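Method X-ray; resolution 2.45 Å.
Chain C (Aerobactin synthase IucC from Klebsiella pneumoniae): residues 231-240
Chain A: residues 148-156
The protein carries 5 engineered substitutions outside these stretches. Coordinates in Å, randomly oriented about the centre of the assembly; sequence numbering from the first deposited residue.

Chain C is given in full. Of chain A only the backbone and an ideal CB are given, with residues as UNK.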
# COMPACT_ATOMS: atom_id res chain seq x y z
N ILE C 231 -4.24 3.54 7.84
CA ILE C 231 -4.89 3.25 9.12
C ILE C 231 -4.74 1.79 9.49
O ILE C 231 -4.40 1.45 10.63
CB ILE C 231 -6.36 3.68 9.07
CG1 ILE C 231 -6.44 5.21 8.95
CG2 ILE C 231 -7.12 3.21 10.31
CD1 ILE C 231 -7.74 5.71 8.43
N SER C 232 -4.98 0.88 8.54
CA SER C 232 -4.91 -0.54 8.85
C SER C 232 -3.53 -0.94 9.37
O SER C 232 -3.41 -2.00 10.00
CB SER C 232 -5.25 -1.37 7.61
OG SER C 232 -4.25 -1.24 6.61
N LEU C 233 -2.51 -0.13 9.12
CA LEU C 233 -1.15 -0.41 9.57
C LEU C 233 -0.71 0.48 10.72
O LEU C 233 -0.26 -0.02 11.76
CB LEU C 233 -0.18 -0.24 8.39
CG LEU C 233 1.31 -0.45 8.66
CD1 LEU C 233 1.60 -1.87 9.13
CD2 LEU C 233 2.12 -0.12 7.42
N ASP C 234 -0.82 1.81 10.57
CA ASP C 234 -0.36 2.72 11.62
C ASP C 234 -1.15 2.55 12.91
O ASP C 234 -0.59 2.69 14.00
CB ASP C 234 -0.46 4.17 11.13
CG ASP C 234 0.44 4.45 9.94
OD1 ASP C 234 1.16 3.52 9.51
OD2 ASP C 234 0.42 5.59 9.44
N PHE C 235 -2.45 2.26 12.82
CA PHE C 235 -3.30 2.11 13.99
C PHE C 235 -3.64 0.65 14.27
O PHE C 235 -4.69 0.35 14.84
CB PHE C 235 -4.58 2.92 13.80
CG PHE C 235 -4.35 4.40 13.65
CD1 PHE C 235 -4.17 5.21 14.76
CD2 PHE C 235 -4.31 4.98 12.40
CE1 PHE C 235 -3.95 6.56 14.62
CE2 PHE C 235 -4.09 6.33 12.25
CZ PHE C 235 -3.91 7.13 13.36
N ILE C 236 -2.74 -0.26 13.89
CA ILE C 236 -3.02 -1.68 14.08
C ILE C 236 -3.11 -2.02 15.56
O ILE C 236 -3.87 -2.92 15.95
CB ILE C 236 -1.95 -2.53 13.37
CG1 ILE C 236 -2.34 -4.01 13.39
CG2 ILE C 236 -0.58 -2.34 14.02
CD1 ILE C 236 -1.51 -4.88 12.47
N ALA C 237 -2.36 -1.32 16.40
CA ALA C 237 -2.45 -1.55 17.84
C ALA C 237 -3.86 -1.24 18.35
O ALA C 237 -4.45 -2.02 19.11
CB ALA C 237 -1.42 -0.69 18.58
N ASP C 238 -4.42 -0.10 17.92
CA ASP C 238 -5.77 0.26 18.35
C ASP C 238 -6.80 -0.75 17.85
O ASP C 238 -7.76 -1.07 18.56
CB ASP C 238 -6.12 1.67 17.86
CG ASP C 238 -5.30 2.74 18.56
OD1 ASP C 238 -4.93 2.54 19.73
OD2 ASP C 238 -5.03 3.78 17.92
N LEU C 239 -6.61 -1.25 16.63
CA LEU C 239 -7.53 -2.26 16.10
C LEU C 239 -7.38 -3.58 16.85
O LEU C 239 -8.38 -4.22 17.19
CB LEU C 239 -7.29 -2.45 14.61
CG LEU C 239 -7.52 -1.22 13.73
CD1 LEU C 239 -6.97 -1.45 12.33
CD2 LEU C 239 -9.00 -0.88 13.67
N ALA C 240 -6.14 -4.00 17.11
CA ALA C 240 -5.92 -5.27 17.79
C ALA C 240 -6.50 -5.25 19.20
O ALA C 240 -6.99 -6.28 19.69
CB ALA C 240 -4.42 -5.59 17.83
N UNK A 148 6.36 -7.26 7.48
CA UNK A 148 6.63 -5.83 7.36
C UNK A 148 5.74 -5.18 6.31
O UNK A 148 5.67 -5.63 5.17
CB UNK A 148 8.10 -5.60 7.01
N UNK A 149 5.07 -4.10 6.71
CA UNK A 149 4.22 -3.34 5.82
C UNK A 149 2.82 -3.88 5.64
O UNK A 149 2.03 -3.28 4.89
CB UNK A 149 4.89 -3.25 4.45
N UNK A 150 2.47 -5.00 6.28
CA UNK A 150 1.15 -5.60 6.15
C UNK A 150 0.27 -5.14 7.31
O UNK A 150 0.52 -5.49 8.46
CB UNK A 150 1.25 -7.13 6.11
N UNK A 151 -0.75 -4.35 6.99
CA UNK A 151 -1.77 -3.98 7.96
C UNK A 151 -2.86 -5.03 8.05
O UNK A 151 -2.80 -6.09 7.43
CB UNK A 151 -2.38 -2.62 7.60
N UNK A 152 -3.89 -4.71 8.84
CA UNK A 152 -4.98 -5.66 9.07
C UNK A 152 -5.62 -6.10 7.76
O UNK A 152 -6.04 -7.26 7.64
CB UNK A 152 -6.04 -5.04 9.99
N UNK A 153 -5.70 -5.21 6.77
CA UNK A 153 -6.33 -5.55 5.50
C UNK A 153 -5.51 -6.60 4.75
O UNK A 153 -6.05 -7.61 4.29
CB UNK A 153 -6.50 -4.30 4.64
N UNK A 154 -4.21 -6.36 4.61
CA UNK A 154 -3.36 -7.28 3.85
C UNK A 154 -3.22 -8.62 4.56
O UNK A 154 -3.19 -9.67 3.91
CB UNK A 154 -1.98 -6.66 3.62
N UNK A 155 -3.12 -8.60 5.89
CA UNK A 155 -3.07 -9.84 6.65
C UNK A 155 -4.30 -10.70 6.38
O UNK A 155 -4.19 -11.90 6.09
CB UNK A 155 -2.95 -9.54 8.15
N UNK A 156 -5.49 -10.10 6.47
CA UNK A 156 -6.71 -10.88 6.33
C UNK A 156 -6.91 -11.37 4.90
O UNK A 156 -7.46 -12.46 4.70
CB UNK A 156 -7.92 -10.05 6.77

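Position 148 has its CA-to-CB bond pointing away from chain C, and nothing of the other stretch lies within 5.5 Å of the ideal CB. The stretch sets no demand here, so many side chains would do. The residue is A:Arg148, and its long side chain makes no contact with this stretch of chain C.

Position 149 has phi 83° and psi 0°. A positive phi by itself favours glycine, with asparagine or aspartate as less common tenants. The CA-to-CB bond points away, and the ideal CB is 5.1 Å from C:Leu233 CD2, so space is not the limit. The residue is A:Gly149. Its carbonyl O lies 4.0 Å from C:Leu233 CD2.

Position 150 has extended backbone angles, and its CA-to-CB bond again points away. Its ideal CB meets nothing of the other stretch, so the choice is wide. The residue is A:Trp150. A:Trp150 CB stays 6.1 Å from C:Leu233 CD1, and the indole is turned further off. The contact is made by the backbone: A:Trp150 O is 3.8 Å from C:Leu233 CD1.

Position 151 is the tightest. The CA-to-CB bond points toward chain C, and the CA is 4.0 Å from the CA of C:Leu233. The ideal CB would sit 2.5 Å from C:Ser232 OG and 2.9 Å from C:Leu233 N, both clashes. Phi and psi of -85° and -175° are open to most residues, so it is space that calls for glycine. The residue is A:Gly151. Its CA packs 3.3 Å from C:Ser232 O. It is also the N-cap residue, and its O accepts a bond from the backbone N of position 155, 3.0 Å away.

Position 152 begins the helix, where a free backbone NH is available. C:Ser232 O offers an acceptor. The CA-to-CB bond points sideways, with the ideal CB 4.4 Å from C:Leu239 CD1 and 5.1 Å from C:Ile236 CG1. A side chain with an aliphatic stem would suit: leucine, methionine, glutamine, lysine or arginine. The residue is A:Lys152. Its N donates to C:Ser232 O at 3.0 Å and 164°. Its CD lies 4.1 Å from C:Leu239 CD1. The end leads away, and NZ reaches a partner at position 156.

Position 153 has a sideways CA-to-CB bond, with its ideal CB 4.3 Å from C:Ser232 OG. Small or polar residues, or long ones that turn outward, would suit. The residue is A:Glu153. Its end leads away, and OE1 is hydrogen-bonded elsewhere in the structure.

Position 154 has a sideways CA-to-CB bond and meets nothing of the other stretch, so many residues would fit. It is A:Ala154.

Position 155 has its CA-to-CB bond toward chain C, but its ideal CB is beyond 5.5 Å. An apolar side chain long enough to reach C:Ile236 would suit: leucine, isoleucine or methionine. The residue is A:Leu155, with CD1 4.2 Å from C:Ile236 CD1.

Position 156 is out of reach of the stretch. It lies one helical turn after 152, so an acidic residue could pair with the lysine; other polar residues would also suit. It is A:Glu156, whose OE2 forms a salt bridge with A:Lys152 NZ at 2.8 Å.

Chain A (148-156) RGWGKEALE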
# COMPACT_ATOMS: atom_id res chain seq x y z
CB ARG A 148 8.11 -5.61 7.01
CG ARG A 148 8.52 -4.15 6.89
CD ARG A 148 8.29 -3.40 8.19
NE ARG A 148 8.91 -4.08 9.33
CZ ARG A 148 10.20 -4.00 9.64
NH1 ARG A 148 10.66 -4.66 10.69
NH2 ARG A 148 11.03 -3.27 8.91
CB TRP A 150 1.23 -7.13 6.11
CG TRP A 150 1.78 -7.67 4.82
CD1 TRP A 150 2.73 -7.11 4.03
CD2 TRP A 150 1.38 -8.89 4.18
NE1 TRP A 150 2.97 -7.90 2.94
CE2 TRP A 150 2.15 -9.00 3.00
CE3 TRP A 150 0.46 -9.90 4.48
CZ2 TRP A 150 2.02 -10.07 2.12
CZ3 TRP A 150 0.33 -10.96 3.60
CH2 TRP A 150 1.11 -11.04 2.44
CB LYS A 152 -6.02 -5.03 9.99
CG LYS A 152 -7.14 -5.98 10.42
CD LYS A 152 -7.95 -5.40 11.57
CE LYS A 152 -9.12 -6.30 11.95
NZ LYS A 152 -10.19 -6.30 10.92
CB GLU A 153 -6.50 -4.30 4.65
CG GLU A 153 -7.30 -4.50 3.37
CD GLU A 153 -8.80 -4.55 3.62
OE1 GLU A 153 -9.21 -4.57 4.80
OE2 GLU A 153 -9.57 -4.56 2.63
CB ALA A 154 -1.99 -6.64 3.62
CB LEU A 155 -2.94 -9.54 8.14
CG LEU A 155 -1.64 -8.87 8.59
CD1 LEU A 155 -1.76 -8.32 10.01
CD2 LEU A 155 -0.48 -9.85 8.51
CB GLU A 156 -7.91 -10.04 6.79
CG GLU A 156 -7.91 -9.81 8.29
CD GLU A 156 -9.10 -8.99 8.77
OE1 GLU A 156 -9.95 -8.61 7.94
OE2 GLU A 156 -9.18 -8.74 9.99
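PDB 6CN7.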